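Ribulose bisphosphate carboxylase (Pyrococcus horikoshii, PDB 2D69) probably catalyses the addition of carbon dioxide and water to ribulose 1,5-bisphosphate, yielding two molecules of 3-phosphoglycerate in an archaeal AMP degradation pathway. Local coordinates at residues N35-S38 against P39-A43; E172-Y175 against E176-G180; V231-M234 against E235-E239; G321-E324 against E325-I329. All coordinates share one frame; numbering follows the deposited sequence.

How the contacts relate
All four contacts are local, each joining residues three to five apart, along a helix or at its start, and they follow one another along the chain without nesting or crossing. Contact 1 comes first, where the loop after strand 26-34 of the N-terminal domain turns into helix 39-49. The other three lie on helices of the alpha/beta barrel: contact 2 near the end of helix 167-179, contact 3 in the first turns of helix 231-244, and contact 4 at the start of helix 323-334. Contacts 1 and 2 are far apart, with centres about 58 Å from each other on opposite sides of the chain's centre. Contacts 2 and 3 both touch the second subunit.

Contact 1: residues N35-S38 against P39-A43; sequences NGVS and PEEAA
S38 and V37 meet the first turn of helix 39-49 from two directions, one polar and one apolar. S38 is the N-cap. Its hydroxyl folds back over the helix start, OG lying between the backbone N and the carbonyl carbon (chi1 72°), and there OG accepts a capping bond from E41 N at 3.1 Å, somewhat bent at 155°. The carbonyl of the same residue opens the helical ladder: A42 N donates to S38 O at 3.0 Å. V37 divides its two methyl groups between neighbouring helix residues. CG2 reaches A42 CB at 3.9 Å, an apolar contact between the residue before the cap and the fourth of the helix, as in a hydrophobic staple. CG1 lies against the carboxylate end of E41, 3.5 Å from OE1, and the valine and glutamate side chains cross at about a right angle. That carboxylate is held further along the helix by a salt bridge from E41 OE1 to R45. On the inner side of the helix A42 packs on F32 and P34 of strand 26-34. Exchanging S38 for alanine would probably leave E41 N without its capping acceptor. The chemistry suits an N-terminus: a hydroxyl serves an amide of the first turn, while the negative charges of E40 and E41 probably interact favourably with the positive end of the helix dipole.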
loop_
_atom_site.group_PDB
_atom_site.type_symbol
_atom_site.label_atom_id
_atom_site.label_comp_id
_atom_site.label_asym_id
_atom_site.label_seq_id
_atom_site.Cartn_x
_atom_site.Cartn_y
_atom_site.Cartn_z
ATOM N N ASN A 35 50.166 -13.487 -26.836
ATOM C CA ASN A 35 51.140 -14.233 -26.070
ATOM C C ASN A 35 51.165 -15.664 -26.555
ATOM O O ASN A 35 50.343 -16.457 -26.166
ATOM C CB ASN A 35 50.838 -14.182 -24.566
ATOM C CG ASN A 35 51.766 -15.083 -23.767
ATOM O OD1 ASN A 35 51.328 -15.884 -22.959
ATOM N ND2 ASN A 35 53.055 -14.989 -24.044
ATOM N N GLY A 36 52.106 -15.993 -27.426
ATOM C CA GLY A 36 52.231 -17.361 -27.892
ATOM C C GLY A 36 51.282 -17.750 -29.014
ATOM O O GLY A 36 51.360 -18.911 -29.490
ATOM N N VAL A 37 50.441 -16.794 -29.476
ATOM C CA VAL A 37 49.562 -16.974 -30.640
ATOM C C VAL A 37 49.630 -15.815 -31.656
ATOM O O VAL A 37 50.073 -14.720 -31.332
ATOM C CB VAL A 37 48.111 -17.153 -30.231
ATOM C CG1 VAL A 37 47.979 -18.277 -29.245
ATOM C CG2 VAL A 37 47.507 -15.831 -29.655
ATOM N N SER A 38 49.223 -16.091 -32.895
ATOM C CA SER A 38 49.301 -15.100 -33.994
ATOM C C SER A 38 48.409 -13.933 -33.658
ATOM O O SER A 38 47.490 -14.090 -32.873
ATOM C CB SER A 38 48.881 -15.714 -35.341
ATOM O OG SER A 38 47.486 -15.931 -35.385
ATOM N N PRO A 39 48.638 -12.756 -34.224
ATOM C CA PRO A 39 47.735 -11.618 -33.938
ATOM C C PRO A 39 46.265 -11.901 -34.353
ATOM O O PRO A 39 45.327 -11.531 -33.630
ATOM C CB PRO A 39 48.340 -10.449 -34.725
ATOM C CG PRO A 39 49.770 -10.940 -35.204
ATOM C CD PRO A 39 49.770 -12.404 -35.102
ATOM N N GLU A 40 46.095 -12.560 -35.495
ATOM C CA GLU A 40 44.805 -13.080 -35.951
ATOM C C GLU A 40 44.076 -13.945 -34.903
ATOM O O GLU A 40 42.888 -13.759 -34.633
ATOM C CB GLU A 40 45.013 -13.900 -37.223
ATOM C CG GLU A 40 45.379 -13.090 -38.462
ATOM C CD GLU A 40 46.869 -12.672 -38.554
ATOM O OE1 GLU A 40 47.150 -11.721 -39.335
ATOM O OE2 GLU A 40 47.765 -13.269 -37.866
ATOM N N GLU A 41 44.801 -14.890 -34.315
ATOM C CA GLU A 41 44.233 -15.813 -33.343
ATOM C C GLU A 41 43.873 -15.076 -32.084
ATOM O O GLU A 41 42.757 -15.204 -31.574
ATOM C CB GLU A 41 45.179 -17.001 -33.045
ATOM C CG GLU A 41 44.357 -18.267 -32.755
ATOM C CD GLU A 41 45.129 -19.371 -32.068
ATOM O OE1 GLU A 41 45.032 -19.461 -30.830
ATOM O OE2 GLU A 41 45.802 -20.151 -32.771
ATOM N N ALA A 42 44.780 -14.244 -31.604
ATOM C CA ALA A 42 44.465 -13.398 -30.461
ATOM C C ALA A 42 43.177 -12.619 -30.728
ATOM O O ALA A 42 42.285 -12.647 -29.905
ATOM C CB ALA A 42 45.629 -12.426 -30.151
ATOM N N ALA A 43 43.089 -11.934 -31.870
ATOM C CA ALA A 43 41.926 -11.104 -32.183
ATOM C C ALA A 43 40.622 -11.959 -32.209
ATOM O O ALA A 43 39.591 -11.566 -31.654
ATOM C CB ALA A 43 42.161 -10.383 -33.496
#

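Contact 2: residues E172-Y175 against E176-G180; sequences EIAY and ELWSG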
loop_
_atom_site.group_PDB
_atom_site.type_symbol
_atom_site.label_atom_id
_atom_site.label_comp_id
_atom_site.label_asym_id
_atom_site.label_seq_id
_atom_site.Cartn_x
_atom_site.Cartn_y
_atom_site.Cartn_z
ATOM N N GLU A 172 29.883 25.783 8.631
ATOM C CA GLU A 172 30.642 27.052 8.727
ATOM C C GLU A 172 31.595 27.207 7.558
ATOM O O GLU A 172 31.730 28.276 6.993
ATOM C CB GLU A 172 31.395 27.173 10.071
ATOM C CG GLU A 172 30.428 27.274 11.249
ATOM C CD GLU A 172 31.087 27.275 12.650
ATOM O OE1 GLU A 172 32.212 26.717 12.856
ATOM O OE2 GLU A 172 30.433 27.821 13.561
ATOM N N ILE A 173 32.280 26.138 7.204
ATOM C CA ILE A 173 33.122 26.223 6.041
ATOM C C ILE A 173 32.307 26.430 4.778
ATOM O O ILE A 173 32.675 27.267 3.944
ATOM C CB ILE A 173 34.142 25.070 5.978
ATOM C CG1 ILE A 173 35.087 25.279 4.807
ATOM C CG2 ILE A 173 33.501 23.711 5.945
ATOM C CD1 ILE A 173 35.922 26.540 4.962
ATOM N N ALA A 174 31.172 25.736 4.644
ATOM C CA ALA A 174 30.299 25.914 3.492
ATOM C C ALA A 174 29.860 27.344 3.344
ATOM O O ALA A 174 29.822 27.851 2.251
ATOM C CB ALA A 174 29.067 25.042 3.626
ATOM N N TYR A 175 29.474 27.975 4.444
ATOM C CA TYR A 175 29.015 29.394 4.408
ATOM C C TYR A 175 30.096 30.283 3.822
ATOM O O TYR A 175 29.802 31.168 3.026
ATOM C CB TYR A 175 28.675 29.887 5.801
ATOM C CG TYR A 175 28.118 31.272 5.816
ATOM C CD1 TYR A 175 28.924 32.347 6.090
ATOM C CD2 TYR A 175 26.802 31.513 5.438
ATOM C CE1 TYR A 175 28.413 33.632 6.132
ATOM C CE2 TYR A 175 26.287 32.789 5.416
ATOM C CZ TYR A 175 27.103 33.842 5.765
ATOM O OH TYR A 175 26.639 35.117 5.742
ATOM N N GLU A 176 31.327 30.065 4.264
ATOM C CA GLU A 176 32.461 30.807 3.759
ATOM C C GLU A 176 32.670 30.638 2.260
ATOM O O GLU A 176 32.837 31.616 1.527
ATOM C CB GLU A 176 33.768 30.406 4.509
ATOM C CG GLU A 176 33.852 30.807 5.980
ATOM C CD GLU A 176 33.594 32.291 6.214
ATOM O OE1 GLU A 176 32.609 32.650 6.897
ATOM O OE2 GLU A 176 34.413 33.093 5.730
ATOM N N LEU A 177 32.637 29.397 1.813
ATOM C CA LEU A 177 32.969 29.079 0.421
ATOM C C LEU A 177 31.956 29.606 -0.545
ATOM O O LEU A 177 32.311 30.277 -1.534
ATOM C CB LEU A 177 33.093 27.579 0.244
ATOM C CG LEU A 177 34.277 26.962 0.973
ATOM C CD1 LEU A 177 34.155 25.478 1.044
ATOM C CD2 LEU A 177 35.534 27.293 0.258
ATOM N N TRP A 178 30.692 29.324 -0.238
ATOM C CA TRP A 178 29.547 29.829 -1.005
ATOM C C TRP A 178 29.491 31.362 -0.979
ATOM O O TRP A 178 29.394 31.980 -2.035
ATOM C CB TRP A 178 28.219 29.244 -0.457
ATOM C CG TRP A 178 27.842 27.838 -0.904
ATOM C CD1 TRP A 178 28.105 27.261 -2.098
ATOM C CD2 TRP A 178 27.122 26.865 -0.145
ATOM N NE1 TRP A 178 27.547 26.010 -2.156
ATOM C CE2 TRP A 178 26.926 25.747 -0.972
ATOM C CE3 TRP A 178 26.544 26.856 1.131
ATOM C CZ2 TRP A 178 26.260 24.620 -0.545
ATOM C CZ3 TRP A 178 25.925 25.760 1.551
ATOM C CH2 TRP A 178 25.783 24.631 0.723
ATOM N N SER A 179 29.552 31.976 0.207
ATOM C CA SER A 179 29.518 33.442 0.342
ATOM C C SER A 179 30.625 34.186 -0.433
ATOM O O SER A 179 30.424 35.301 -0.913
ATOM C CB SER A 179 29.554 33.884 1.828
ATOM O OG SER A 179 28.447 33.382 2.548
ATOM N N GLY A 180 31.785 33.576 -0.549
ATOM C CA GLY A 180 32.884 34.197 -1.254
ATOM C C GLY A 180 32.805 34.041 -2.758
ATOM O O GLY A 180 33.585 34.661 -3.477
HETATM O O HOH W 1 31.342 30.565 8.510
#
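Y175 and S179 form the closest polar meeting of this helical turn. The serine OG donates to Y175 O at 2.6 Å, while S179 N donates to the same oxygen from the opposite face of the carbonyl plane, at 2.9 Å. Two bonds from one residue therefore grip a single acceptor. A chi1 of -176°, with CG opposite the backbone N, brings the tyrosine ring under the same hydroxyl, so that OG sits 3.4 Å above the ring plane, over its centre. Apolar packing is close on the buried side: A174 CB touches CZ3 of the W178 indole, 3.8 Å away, and I173 CG1 meets L177 CD1 at 3.9 Å. The side around E172 and E176 is looser and wetter. Here E176 N makes a long bond of 3.3 Å to E172 O, and a water donates to both that carbonyl and E176 OE1, joining the turn by a second route. E176 OE1 also stands at the edge of the tyrosine ring, and its OE2 forms a salt bridge with R383. A leucine in place of Y175 would probably strip S179 OG of the aromatic face over which it lies and leave E216 without its phenolic hydrogen-bond partner. Helix 167-179 belongs to the beta-alpha-beta unit running from strand 154-157 to strand 184-186; A174, L177 and W178 pack on L185 of the latter strand, Y175 leans on helix 199-217, I173 and L177 touch P382, and W59 of the second subunit packs on E172, I173 and E176.

Contact 3: residues V231-M234 against E235-E239; sequences VNIM and EKRAE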
loop_
_atom_site.group_PDB
_atom_site.type_symbol
_atom_site.label_atom_id
_atom_site.label_comp_id
_atom_site.label_asym_id
_atom_site.label_seq_id
_atom_site.Cartn_x
_atom_site.Cartn_y
_atom_site.Cartn_z
ATOM N N VAL A 231 22.980 0.386 -2.667
ATOM C CA VAL A 231 22.048 1.097 -3.547
ATOM C C VAL A 231 20.797 1.627 -2.834
ATOM O O VAL A 231 20.335 2.726 -3.124
ATOM C CB VAL A 231 21.504 0.299 -4.777
ATOM C CG1 VAL A 231 21.508 1.225 -5.978
ATOM C CG2 VAL A 231 22.249 -0.889 -5.070
ATOM N N ASN A 232 20.220 0.832 -1.947
ATOM C CA ASN A 232 19.039 1.272 -1.240
ATOM C C ASN A 232 19.312 2.531 -0.432
ATOM O O ASN A 232 18.477 3.452 -0.380
ATOM C CB ASN A 232 18.445 0.163 -0.356
ATOM C CG ASN A 232 19.401 -0.319 0.711
ATOM O OD1 ASN A 232 19.069 -0.276 1.871
ATOM N ND2 ASN A 232 20.602 -0.728 0.331
ATOM N N ILE A 233 20.479 2.560 0.206
ATOM C CA ILE A 233 20.906 3.717 0.970
ATOM C C ILE A 233 21.068 4.913 0.031
ATOM O O ILE A 233 20.626 5.989 0.380
ATOM C CB ILE A 233 22.285 3.469 1.712
ATOM C CG1 ILE A 233 22.255 2.207 2.602
ATOM C CG2 ILE A 233 22.732 4.736 2.463
ATOM C CD1 ILE A 233 21.148 2.074 3.502
ATOM N N MET A 234 21.704 4.725 -1.140
ATOM C CA MET A 234 21.933 5.839 -2.077
ATOM C C MET A 234 20.577 6.402 -2.482
ATOM O O MET A 234 20.425 7.607 -2.545
ATOM C CB MET A 234 22.632 5.447 -3.388
ATOM C CG MET A 234 24.008 4.973 -3.293
ATOM S SD MET A 234 24.947 5.454 -4.815
ATOM C CE MET A 234 24.489 4.007 -5.691
ATOM N N GLU A 235 19.600 5.510 -2.736
ATOM C CA GLU A 235 18.262 5.931 -3.103
ATOM C C GLU A 235 17.600 6.742 -2.031
ATOM O O GLU A 235 17.042 7.811 -2.352
ATOM C CB GLU A 235 17.361 4.744 -3.481
ATOM C CG GLU A 235 15.892 5.078 -3.659
ATOM C CD GLU A 235 15.104 3.996 -4.404
ATOM O OE1 GLU A 235 15.521 2.821 -4.443
ATOM O OE2 GLU A 235 14.077 4.320 -5.016
ATOM N N LYS A 236 17.626 6.277 -0.793
ATOM C CA LYS A 236 17.029 7.035 0.334
ATOM C C LYS A 236 17.708 8.411 0.486
ATOM O O LYS A 236 17.073 9.410 0.764
ATOM C CB LYS A 236 17.103 6.222 1.632
ATOM C CG LYS A 236 16.094 5.011 1.717
ATOM C CD LYS A 236 16.452 4.001 2.861
ATOM C CE LYS A 236 15.587 2.667 2.862
ATOM N NZ LYS A 236 16.368 1.412 3.338
ATOM N N ARG A 237 19.021 8.462 0.256
ATOM C CA ARG A 237 19.762 9.712 0.456
ATOM C C ARG A 237 19.422 10.717 -0.678
ATOM O O ARG A 237 19.204 11.905 -0.427
ATOM C CB ARG A 237 21.257 9.429 0.574
ATOM C CG ARG A 237 21.649 8.859 1.940
ATOM C CD ARG A 237 23.149 8.459 2.101
ATOM N NE ARG A 237 23.257 7.829 3.399
ATOM C CZ ARG A 237 24.304 7.186 3.916
ATOM N NH1 ARG A 237 24.152 6.604 5.101
ATOM N NH2 ARG A 237 25.440 7.063 3.264
ATOM N N ALA A 238 19.299 10.209 -1.908
ATOM C CA ALA A 238 18.817 11.029 -3.049
ATOM C C ALA A 238 17.458 11.600 -2.748
ATOM O O ALA A 238 17.223 12.819 -2.923
ATOM C CB ALA A 238 18.833 10.217 -4.371
ATOM N N GLU A 239 16.564 10.790 -2.177
ATOM C CA GLU A 239 15.223 11.326 -1.832
ATOM C C GLU A 239 15.300 12.424 -0.782
ATOM O O GLU A 239 14.576 13.481 -0.838
ATOM C CB GLU A 239 14.303 10.175 -1.317
ATOM C CG GLU A 239 13.936 9.141 -2.380
ATOM C CD GLU A 239 13.155 7.927 -1.843
ATOM O OE1 GLU A 239 13.225 7.639 -0.639
ATOM O OE2 GLU A 239 12.475 7.251 -2.626
#
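V231 O accepts from E235 N at 2.9 Å in the first turn of helix 231-244. The valine side chain itself faces A260 of helix 258-271 and S259 of the second subunit. One residue on, N232 O takes the amide of K236 at 3.0 Å, and the aliphatic part of the lysine runs close to that oxygen, with K236 CG 3.5 Å from N232 O. I233 carries the main side-chain contact. Its CG2, anti to the backbone N, lies over the centre of one face of the R237 guanidinium, 3.2 Å above the plane, and the two side chains run side by side in the same direction. The arginine chain is extended from CG to NE, which lays the flat group over the methyl while NH1 reaches E94 of the second subunit in a salt bridge. M234 completes the series by accepting from A238 N at 2.9 Å; its bent side chain turns to A260 and M264. E235, meanwhile, hydrogen-bonds Y263 through OE1. Such an arrangement, a helix that connects parallel strands 222-224 and 248-252 on the outside of the barrel with neighbouring helices alongside, is that of the eight-stranded alpha/beta (TIM) barrel.

Contact 4: residues G321-E324 against E325-I329; sequences GNYE and EIKRI
Y323 O accepts from K327 N at 3.0 Å, a nearly straight bond (167°) in the first turns of helix 323-334. This helix is the crossover of a beta-alpha-beta unit in the TIM barrel, between parallel strands 309-311 and 344-348, and the loop leading into it contains K318, the predicted transition-state stabiliser. The side chains of the same two residues lie side by side and point the same way. K327 CB stands 4.2 Å over one face of the phenol ring, displaced toward its rim, and farther out CD comes within 3.9 Å of Y323 OH. Bends in the lysine chain (chi2 64°, chi4 59°) accompany the turn of NZ to its salt bridge with D331, one turn on. F363 of helix 356-363 meets the Y323 ring and also touches K327 and I326. On the neighbouring strip of the helix R328 N donates to E324 O at 3.1 Å, and the guanidinium folds back so that one face looks onto this same carbonyl oxygen; the E324 carboxylate stays clear, with OE1 5.6 Å from R328 NH2. N322 holds the N-cap position, its carbonyl accepting from I326 N at 3.1 Å. The isoleucine is pressed close to that cap: I326 CG1 lies only 3.0 Å from N322 O, and CD1 reaches 3.8 Å from G321 C.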
loop_
_atom_site.group_PDB
_atom_site.type_symbol
_atom_site.label_atom_id
_atom_site.label_comp_id
_atom_site.label_asym_id
_atom_site.label_seq_id
_atom_site.Cartn_x
_atom_site.Cartn_y
_atom_site.Cartn_z
ATOM N N GLY A 321 48.064 15.760 -16.568
ATOM C CA GLY A 321 47.925 14.446 -17.172
ATOM C C GLY A 321 48.079 14.715 -18.649
ATOM O O GLY A 321 48.292 15.863 -19.052
ATOM N N ASN A 322 47.972 13.685 -19.471
ATOM C CA ASN A 322 48.170 13.871 -20.903
ATOM C C ASN A 322 47.165 14.863 -21.530
ATOM O O ASN A 322 45.942 14.698 -21.429
ATOM C CB ASN A 322 48.110 12.521 -21.606
ATOM C CG ASN A 322 48.659 12.578 -22.995
ATOM O OD1 ASN A 322 49.815 12.987 -23.209
ATOM N ND2 ASN A 322 47.852 12.159 -23.965
ATOM N N TYR A 323 47.694 15.898 -22.173
ATOM C CA TYR A 323 46.860 16.892 -22.819
ATOM C C TYR A 323 46.004 16.269 -23.923
ATOM O O TYR A 323 44.814 16.497 -23.954
ATOM C CB TYR A 323 47.680 18.042 -23.409
ATOM C CG TYR A 323 46.783 18.990 -24.160
ATOM C CD1 TYR A 323 46.753 19.024 -25.555
ATOM C CD2 TYR A 323 45.896 19.784 -23.474
ATOM C CE1 TYR A 323 45.875 19.875 -26.243
ATOM C CE2 TYR A 323 45.031 20.634 -24.138
ATOM C CZ TYR A 323 45.026 20.681 -25.523
ATOM O OH TYR A 323 44.130 21.541 -26.139
ATOM N N GLU A 324 46.627 15.519 -24.829
ATOM C CA GLU A 324 45.918 14.876 -25.945
ATOM C C GLU A 324 44.728 13.996 -25.482
ATOM O O GLU A 324 43.620 14.109 -26.007
ATOM C CB GLU A 324 46.858 13.983 -26.752
ATOM C CG GLU A 324 48.120 14.655 -27.266
ATOM C CD GLU A 324 47.889 15.512 -28.509
ATOM O OE1 GLU A 324 48.042 14.965 -29.639
ATOM O OE2 GLU A 324 47.590 16.737 -28.353
ATOM N N GLU A 325 44.987 13.113 -24.522
ATOM C CA GLU A 325 43.963 12.188 -24.010
ATOM C C GLU A 325 42.826 12.961 -23.361
ATOM O O GLU A 325 41.677 12.656 -23.571
ATOM C CB GLU A 325 44.550 11.198 -22.975
ATOM C CG GLU A 325 43.491 10.320 -22.281
ATOM C CD GLU A 325 44.076 9.191 -21.423
ATOM O OE1 GLU A 325 45.099 9.432 -20.721
ATOM O OE2 GLU A 325 43.507 8.062 -21.446
ATOM N N ILE A 326 43.156 13.966 -22.566
ATOM C CA ILE A 326 42.155 14.668 -21.812
ATOM C C ILE A 326 41.257 15.465 -22.723
ATOM O O ILE A 326 40.022 15.450 -22.556
ATOM C CB ILE A 326 42.783 15.557 -20.775
ATOM C CG1 ILE A 326 43.431 14.667 -19.699
ATOM C CG2 ILE A 326 41.698 16.485 -20.137
ATOM C CD1 ILE A 326 44.301 15.438 -18.745
ATOM N N LYS A 327 41.881 16.149 -23.676
ATOM C CA LYS A 327 41.157 16.928 -24.658
ATOM C C LYS A 327 40.229 16.018 -25.496
ATOM O O LYS A 327 39.154 16.428 -25.841
ATOM C CB LYS A 327 42.125 17.694 -25.566
ATOM C CG LYS A 327 41.410 18.671 -26.510
ATOM C CD LYS A 327 40.668 19.803 -25.706
ATOM C CE LYS A 327 40.224 20.993 -26.607
ATOM N NZ LYS A 327 39.283 20.564 -27.713
ATOM N N ARG A 328 40.654 14.796 -25.811
ATOM C CA ARG A 328 39.816 13.849 -26.523
ATOM C C ARG A 328 38.553 13.534 -25.683
ATOM O O ARG A 328 37.425 13.600 -26.192
ATOM C CB ARG A 328 40.589 12.557 -26.841
ATOM C CG ARG A 328 39.840 11.548 -27.741
ATOM C CD ARG A 328 40.576 10.201 -28.003
ATOM N NE ARG A 328 42.023 10.383 -27.914
ATOM C CZ ARG A 328 42.787 10.964 -28.846
ATOM N NH1 ARG A 328 42.243 11.404 -29.982
ATOM N NH2 ARG A 328 44.107 11.094 -28.652
ATOM N N ILE A 329 38.752 13.249 -24.401
ATOM C CA ILE A 329 37.635 12.930 -23.542
ATOM C C ILE A 329 36.660 14.089 -23.450
ATOM O O ILE A 329 35.445 13.870 -23.582
ATOM C CB ILE A 329 38.093 12.483 -22.177
ATOM C CG1 ILE A 329 38.900 11.188 -22.339
ATOM C CG2 ILE A 329 36.880 12.216 -21.264
ATOM C CD1 ILE A 329 39.746 10.821 -21.177
#